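Local coordinates for protein bile salt hydrolase/transferase (Clostridium perfringens, PDB 2BJF) that hydrolyses the amide bond of glycine- and taurine-conjugated bile salts, releasing free bile acids, and can also act as a bile acid amine N-acyltransferase, at residues L5-N19 / S246-A260. Sequence-based numbering, arbitrary orientation. Where two conformers were deposited one is given.
Sequences LALETKDGLHLFGRN and SIDLIEFFHILNNVA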
loop_
_atom_site.group_PDB
_atom_site.type_symbol
_atom_site.label_atom_id
_atom_site.label_comp_id
_atom_site.label_asym_id
_atom_site.label_seq_id
_atom_site.Cartn_x
_atom_site.Cartn_y
_atom_site.Cartn_z
ATOM N N LEU A 5 -15.874 -11.595 -14.910
ATOM C CA LEU A 5 -16.606 -10.329 -14.896
ATOM C C LEU A 5 -17.987 -10.464 -15.529
ATOM O O LEU A 5 -18.135 -11.063 -16.597
ATOM C CB LEU A 5 -15.803 -9.237 -15.621
ATOM C CG LEU A 5 -16.421 -7.844 -15.817
ATOM C CD1 LEU A 5 -16.689 -7.147 -14.486
ATOM C CD2 LEU A 5 -15.535 -6.979 -16.705
ATOM N N ALA A 6 -18.989 -9.904 -14.855
ATOM C CA ALA A 6 -20.333 -9.767 -15.413
ATOM C C ALA A 6 -20.700 -8.289 -15.470
ATOM O O ALA A 6 -20.516 -7.559 -14.494
ATOM C CB ALA A 6 -21.344 -10.543 -14.581
ATOM N N LEU A 7 -21.217 -7.852 -16.615
ATOM C CA LEU A 7 -21.478 -6.434 -16.851
ATOM C C LEU A 7 -22.686 -6.242 -17.764
ATOM O O LEU A 7 -22.774 -6.868 -18.822
ATOM C CB LEU A 7 -20.232 -5.783 -17.467
ATOM C CG LEU A 7 -20.014 -4.270 -17.436
ATOM C CD1 LEU A 7 -19.819 -3.754 -16.013
ATOM C CD2 LEU A 7 -18.810 -3.921 -18.296
ATOM N N GLU A 8 -23.616 -5.384 -17.345
ATOM C CA GLU A 8 -24.790 -5.055 -18.158
ATOM C C GLU A 8 -24.530 -3.818 -19.014
ATOM O O GLU A 8 -24.042 -2.799 -18.518
ATOM C CB GLU A 8 -26.032 -4.844 -17.282
ATOM C CG GLU A 8 -27.324 -4.653 -18.082
ATOM C CD GLU A 8 -28.532 -4.304 -17.225
ATOM O OE1 GLU A 8 -28.396 -4.191 -15.988
ATOM O OE2 GLU A 8 -29.630 -4.144 -17.800
ATOM N N THR A 9 -24.868 -3.916 -20.298
ATOM C CA THR A 9 -24.653 -2.820 -21.242
ATOM C C THR A 9 -25.742 -1.757 -21.144
ATOM O O THR A 9 -26.775 -1.963 -20.500
ATOM C CB THR A 9 -24.581 -3.317 -22.707
ATOM O OG1 THR A 9 -25.869 -3.793 -23.121
ATOM C CG2 THR A 9 -23.549 -4.424 -22.861
ATOM N N LYS A 10 -25.501 -0.628 -21.809
ATOM C CA LYS A 10 -26.447 0.491 -21.872
ATOM C C LYS A 10 -27.815 0.121 -22.461
ATOM O O LYS A 10 -28.824 0.757 -22.137
ATOM C CB LYS A 10 -25.833 1.668 -22.645
ATOM C CG LYS A 10 -25.435 1.352 -24.088
ATOM C CD LYS A 10 -24.730 2.528 -24.745
ATOM C CE LYS A 10 -24.518 2.297 -26.233
ATOM N NZ LYS A 10 -23.491 1.254 -26.506
ATOM N N ASP A 11 -27.839 -0.909 -23.305
ATOM C CA ASP A 11 -29.061 -1.364 -23.969
ATOM C C ASP A 11 -29.784 -2.465 -23.188
ATOM O O ASP A 11 -30.847 -2.934 -23.603
ATOM C CB ASP A 11 -28.742 -1.847 -25.390
ATOM C CG ASP A 11 -28.141 -0.757 -26.260
ATOM O OD1 ASP A 11 -28.715 0.351 -26.324
ATOM O OD2 ASP A 11 -27.091 -1.013 -26.888
ATOM N N GLY A 12 -29.206 -2.868 -22.059
ATOM C CA GLY A 12 -29.779 -3.927 -21.225
ATOM C C GLY A 12 -29.328 -5.341 -21.535
ATOM O O GLY A 12 -29.930 -6.306 -21.054
ATOM N N LEU A 13 -28.276 -5.470 -22.342
ATOM C CA LEU A 13 -27.702 -6.777 -22.651
ATOM C C LEU A 13 -26.702 -7.176 -21.574
ATOM O O LEU A 13 -26.155 -6.319 -20.878
ATOM C CB LEU A 13 -27.039 -6.776 -24.033
ATOM C CG LEU A 13 -27.926 -6.498 -25.255
ATOM C CD1 LEU A 13 -27.086 -6.477 -26.521
ATOM C CD2 LEU A 13 -29.063 -7.509 -25.381
ATOM N N HIS A 14 -26.469 -8.476 -21.438
ATOM C CA HIS A 14 -25.615 -8.987 -20.373
ATOM C C HIS A 14 -24.340 -9.631 -20.893
ATOM O O HIS A 14 -24.377 -10.622 -21.629
ATOM C CB HIS A 14 -26.401 -9.943 -19.472
ATOM C CG HIS A 14 -27.496 -9.268 -18.706
ATOM N ND1 HIS A 14 -28.748 -9.044 -19.237
ATOM C CD2 HIS A 14 -27.516 -8.743 -17.458
ATOM C CE1 HIS A 14 -29.496 -8.421 -18.345
ATOM N NE2 HIS A 14 -28.773 -8.229 -17.256
ATOM N N LEU A 15 -23.212 -9.036 -20.513
ATOM C CA LEU A 15 -21.900 -9.545 -20.877
ATOM C C LEU A 15 -21.314 -10.348 -19.727
ATOM O O LEU A 15 -21.421 -9.955 -18.563
ATOM C CB LEU A 15 -20.953 -8.399 -21.248
ATOM C CG LEU A 15 -21.364 -7.390 -22.324
ATOM C CD1 LEU A 15 -20.314 -6.293 -22.429
ATOM C CD2 LEU A 15 -21.586 -8.050 -23.683
ATOM N N PHE A 16 -20.706 -11.479 -20.063
ATOM C CA PHE A 16 -20.041 -12.330 -19.086
ATOM C C PHE A 16 -18.808 -12.961 -19.716
ATOM O O PHE A 16 -18.867 -13.476 -20.829
ATOM C CB PHE A 16 -20.997 -13.410 -18.562
ATOM C CG PHE A 16 -20.333 -14.429 -17.676
ATOM C CD1 PHE A 16 -19.881 -14.079 -16.407
ATOM C CD2 PHE A 16 -20.157 -15.739 -18.113
ATOM C CE1 PHE A 16 -19.259 -15.018 -15.585
ATOM C CE2 PHE A 16 -19.540 -16.685 -17.300
ATOM C CZ PHE A 16 -19.091 -16.323 -16.031
ATOM N N GLY A 17 -17.691 -12.919 -18.998
ATOM C CA GLY A 17 -16.441 -13.454 -19.519
ATOM C C GLY A 17 -15.305 -13.411 -18.523
ATOM O O GLY A 17 -15.526 -13.252 -17.319
ATOM N N ARG A 18 -14.081 -13.547 -19.028
ATOM C CA ARG A 18 -12.924 -13.736 -18.158
ATOM C C ARG A 18 -11.572 -13.471 -18.810
ATOM O O ARG A 18 -11.421 -13.585 -20.028
ATOM C CB ARG A 18 -12.930 -15.163 -17.580
ATOM C CG ARG A 18 -12.940 -16.288 -18.629
ATOM C CD ARG A 18 -11.534 -16.775 -18.994
ATOM N NE ARG A 18 -10.834 -17.353 -17.848
ATOM C CZ ARG A 18 -11.047 -18.576 -17.363
ATOM N NH1 ARG A 18 -11.946 -19.382 -17.920
ATOM N NH2 ARG A 18 -10.355 -18.996 -16.311
ATOM N N ASN A 19 -10.603 -13.114 -17.973
ATOM C CA ASN A 19 -9.192 -13.246 -18.305
ATOM C C ASN A 19 -8.757 -14.671 -17.999
ATOM O O ASN A 19 -9.077 -15.205 -16.932
ATOM C CB ASN A 19 -8.340 -12.295 -17.458
ATOM C CG ASN A 19 -8.333 -10.871 -17.983
ATOM O OD1 ASN A 19 -8.758 -10.595 -19.105
ATOM N ND2 ASN A 19 -7.833 -9.953 -17.164
ATOM N N SER A 246 -23.100 4.416 -20.874
ATOM C CA SER A 246 -21.980 4.339 -21.814
ATOM C C SER A 246 -21.411 2.924 -21.953
ATOM O O SER A 246 -20.561 2.672 -22.813
ATOM C CB SER A 246 -20.868 5.310 -21.400
ATOM O OG SER A 246 -21.310 6.654 -21.468
ATOM N N ILE A 247 -21.880 2.003 -21.113
ATOM C CA ILE A 247 -21.333 0.648 -21.089
ATOM C C ILE A 247 -21.650 -0.122 -22.371
ATOM O O ILE A 247 -22.815 -0.332 -22.717
ATOM C CB ILE A 247 -21.783 -0.152 -19.837
ATOM C CG1 ILE A 247 -21.291 0.542 -18.559
ATOM C CG2 ILE A 247 -21.259 -1.591 -19.906
ATOM C CD1 ILE A 247 -21.821 -0.051 -17.260
ATOM N N ASP A 248 -20.589 -0.513 -23.073
ATOM C CA ASP A 248 -20.687 -1.366 -24.255
ATOM C C ASP A 248 -19.549 -2.390 -24.261
ATOM O O ASP A 248 -18.787 -2.482 -23.293
ATOM C CB ASP A 248 -20.703 -0.529 -25.546
ATOM C CG ASP A 248 -19.550 0.468 -25.630
ATOM O OD1 ASP A 248 -18.546 0.318 -24.903
ATOM O OD2 ASP A 248 -19.649 1.412 -26.441
ATOM N N LEU A 249 -19.432 -3.141 -25.355
ATOM C CA LEU A 249 -18.477 -4.247 -25.461
ATOM C C LEU A 249 -17.045 -3.893 -25.048
ATOM O O LEU A 249 -16.427 -4.614 -24.262
ATOM C CB LEU A 249 -18.487 -4.830 -26.880
ATOM C CG LEU A 249 -17.596 -6.043 -27.172
ATOM C CD1 LEU A 249 -17.966 -7.233 -26.296
ATOM C CD2 LEU A 249 -17.681 -6.418 -28.643
ATOM N N ILE A 250 -16.522 -2.787 -25.572
ATOM C CA ILE A 250 -15.123 -2.428 -25.335
ATOM C C ILE A 250 -14.820 -2.107 -23.863
ATOM O O ILE A 250 -13.706 -2.340 -23.395
ATOM C CB ILE A 250 -14.626 -1.297 -26.296
ATOM C CG1 ILE A 250 -13.095 -1.297 -26.402
ATOM C CG2 ILE A 250 -15.156 0.076 -25.878
ATOM C CD1 ILE A 250 -12.502 -2.563 -27.012
ATOM N N GLU A 251 -15.823 -1.605 -23.140
ATOM C CA GLU A 251 -15.670 -1.275 -21.718
ATOM C C GLU A 251 -15.314 -2.502 -20.878
ATOM O O GLU A 251 -14.534 -2.412 -19.924
ATOM C CB GLU A 251 -16.940 -0.618 -21.164
ATOM C CG GLU A 251 -17.339 0.705 -21.826
ATOM C CD GLU A 251 -16.356 1.846 -21.584
ATOM O OE1 GLU A 251 -15.345 1.658 -20.874
ATOM O OE2 GLU A 251 -16.607 2.948 -22.111
ATOM N N PHE A 252 -15.898 -3.641 -21.245
ATOM C CA PHE A 252 -15.605 -4.930 -20.624
ATOM C C PHE A 252 -14.106 -5.224 -20.692
ATOM O O PHE A 252 -13.494 -5.614 -19.697
ATOM C CB PHE A 252 -16.408 -6.026 -21.334
ATOM C CG PHE A 252 -16.386 -7.360 -20.642
ATOM C CD1 PHE A 252 -17.419 -7.726 -19.785
ATOM C CD2 PHE A 252 -15.353 -8.267 -20.875
ATOM C CE1 PHE A 252 -17.414 -8.966 -19.151
ATOM C CE2 PHE A 252 -15.339 -9.508 -20.243
ATOM C CZ PHE A 252 -16.371 -9.856 -19.378
ATOM N N PHE A 253 -13.519 -5.011 -21.868
ATOM C CA PHE A 253 -12.096 -5.259 -22.086
ATOM C C PHE A 253 -11.210 -4.257 -21.348
ATOM O O PHE A 253 -10.153 -4.625 -20.835
ATOM C CB PHE A 253 -11.781 -5.291 -23.586
ATOM C CG PHE A 253 -12.269 -6.539 -24.273
ATOM C CD1 PHE A 253 -11.404 -7.608 -24.493
ATOM C CD2 PHE A 253 -13.596 -6.652 -24.682
ATOM C CE1 PHE A 253 -11.854 -8.771 -25.119
ATOM C CE2 PHE A 253 -14.055 -7.811 -25.309
ATOM C CZ PHE A 253 -13.181 -8.872 -25.527
ATOM N N HIS A 254 -11.649 -3.001 -21.278
ATOM C CA HIS A 254 -10.919 -1.982 -20.520
ATOM C C HIS A 254 -10.795 -2.342 -19.042
ATOM O O HIS A 254 -9.728 -2.177 -18.449
ATOM C CB HIS A 254 -11.554 -0.601 -20.689
ATOM C CG HIS A 254 -11.228 0.051 -21.996
ATOM N ND1 HIS A 254 -9.973 0.539 -22.289
ATOM C CD2 HIS A 254 -11.993 0.297 -23.086
ATOM C CE1 HIS A 254 -9.976 1.052 -23.507
ATOM N NE2 HIS A 254 -11.190 0.920 -24.011
ATOM N N ILE A 255 -11.881 -2.846 -18.460
ATOM C CA ILE A 255 -11.875 -3.277 -17.061
ATOM C C ILE A 255 -10.884 -4.426 -16.849
ATOM O O ILE A 255 -10.022 -4.356 -15.971
ATOM C CB ILE A 255 -13.296 -3.672 -16.566
ATOM C CG1 ILE A 255 -14.214 -2.444 -16.537
ATOM C CG2 ILE A 255 -13.227 -4.302 -15.178
ATOM C CD1 ILE A 255 -15.693 -2.765 -16.334
ATOM N N LEU A 256 -10.996 -5.470 -17.667
ATOM C CA LEU A 256 -10.134 -6.644 -17.516
ATOM C C LEU A 256 -8.664 -6.395 -17.860
ATOM O O LEU A 256 -7.781 -7.049 -17.301
ATOM C CB LEU A 256 -10.690 -7.845 -18.291
ATOM C CG LEU A 256 -11.937 -8.520 -17.703
ATOM C CD1 LEU A 256 -12.303 -9.743 -18.517
ATOM C CD2 LEU A 256 -11.747 -8.908 -16.240
ATOM N N ASN A 257 -8.401 -5.449 -18.764
ATOM C CA ASN A 257 -7.024 -5.059 -19.100
ATOM C C ASN A 257 -6.238 -4.607 -17.866
ATOM O O ASN A 257 -5.032 -4.837 -17.767
ATOM C CB ASN A 257 -6.998 -3.940 -20.150
ATOM C CG ASN A 257 -7.290 -4.427 -21.572
ATOM O OD1 ASN A 257 -7.371 -3.616 -22.497
ATOM N ND2 ASN A 257 -7.450 -5.736 -21.752
ATOM N N ASN A 258 -6.933 -3.967 -16.927
ATOM C CA ASN A 258 -6.304 -3.439 -15.722
ATOM C C ASN A 258 -5.731 -4.525 -14.812
ATOM O O ASN A 258 -4.778 -4.281 -14.067
ATOM C CB ASN A 258 -7.293 -2.569 -14.944
ATOM C CG ASN A 258 -6.672 -1.945 -13.711
ATOM O OD1 ASN A 258 -6.835 -2.453 -12.600
ATOM N ND2 ASN A 258 -5.939 -0.855 -13.900
ATOM N N VAL A 259 -6.314 -5.721 -14.880
ATOM C CA VAL A 259 -5.865 -6.847 -14.057
ATOM C C VAL A 259 -5.176 -7.943 -14.878
ATOM O O VAL A 259 -4.919 -9.040 -14.377
ATOM C CB VAL A 259 -7.021 -7.437 -13.196
ATOM C CG1 VAL A 259 -7.423 -6.459 -12.094
ATOM C CG2 VAL A 259 -8.227 -7.815 -14.060
ATOM N N ALA A 260 -4.864 -7.627 -16.133
ATOM C CA ALA A 260 -4.175 -8.559 -17.020
ATOM C C ALA A 260 -2.694 -8.685 -16.666
ATOM O O ALA A 260 -2.037 -7.693 -16.341
ATOM C CB ALA A 260 -4.344 -8.131 -18.476
HETATM O O HOH W 1 -6.658 -11.207 -14.604
HETATM O O HOH W 2 -7.179 -8.247 -20.485
#
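Phe252 stands up from helix 249-257 and plants its ring on the hairpin of strands 5-8 and 14-19. With CG anti to the backbone N (chi1 -170°), the ring lies directly against the backbone of Gly17, which has no side chain; Phe252 CZ is 3.4 Å from Gly17 N. Leu5 drops from its strand and lays CD2 over one face, 3.8 Å from the ring centroid in a CH-pi contact, while Leu15 CB meets Phe252 CD1 obliquely at 3.9 Å. Here a helical layer meets one sheet of the alpha-beta-beta-alpha sandwich of N-terminal nucleophile hydrolases; from the sheet's other face Ala6 and Phe16 touch strand 142-147 of the second sheet. At the hairpin turn, Ile247 sets CG2 3.3 Å from Glu8 O and 3.7 Å from Leu7 CD2, and its carbonyl accepts Lys10 N on a lone pair (2.9 Å, 164°). At the far end Asn19 runs alongside Leu256 the other way; its ND2 donates to Leu256 O (2.9 Å) from above the carbonyl plane, opposite the face used by Val259 N, and to a water held by Val259 O. Asn19 OD1 bonds Thr279 OG1 and a second water. Arg18 leaves the strand on the other face, its guanidinium held by Gly80 O and Asp69 beside Cys2 and the bound deoxycholate.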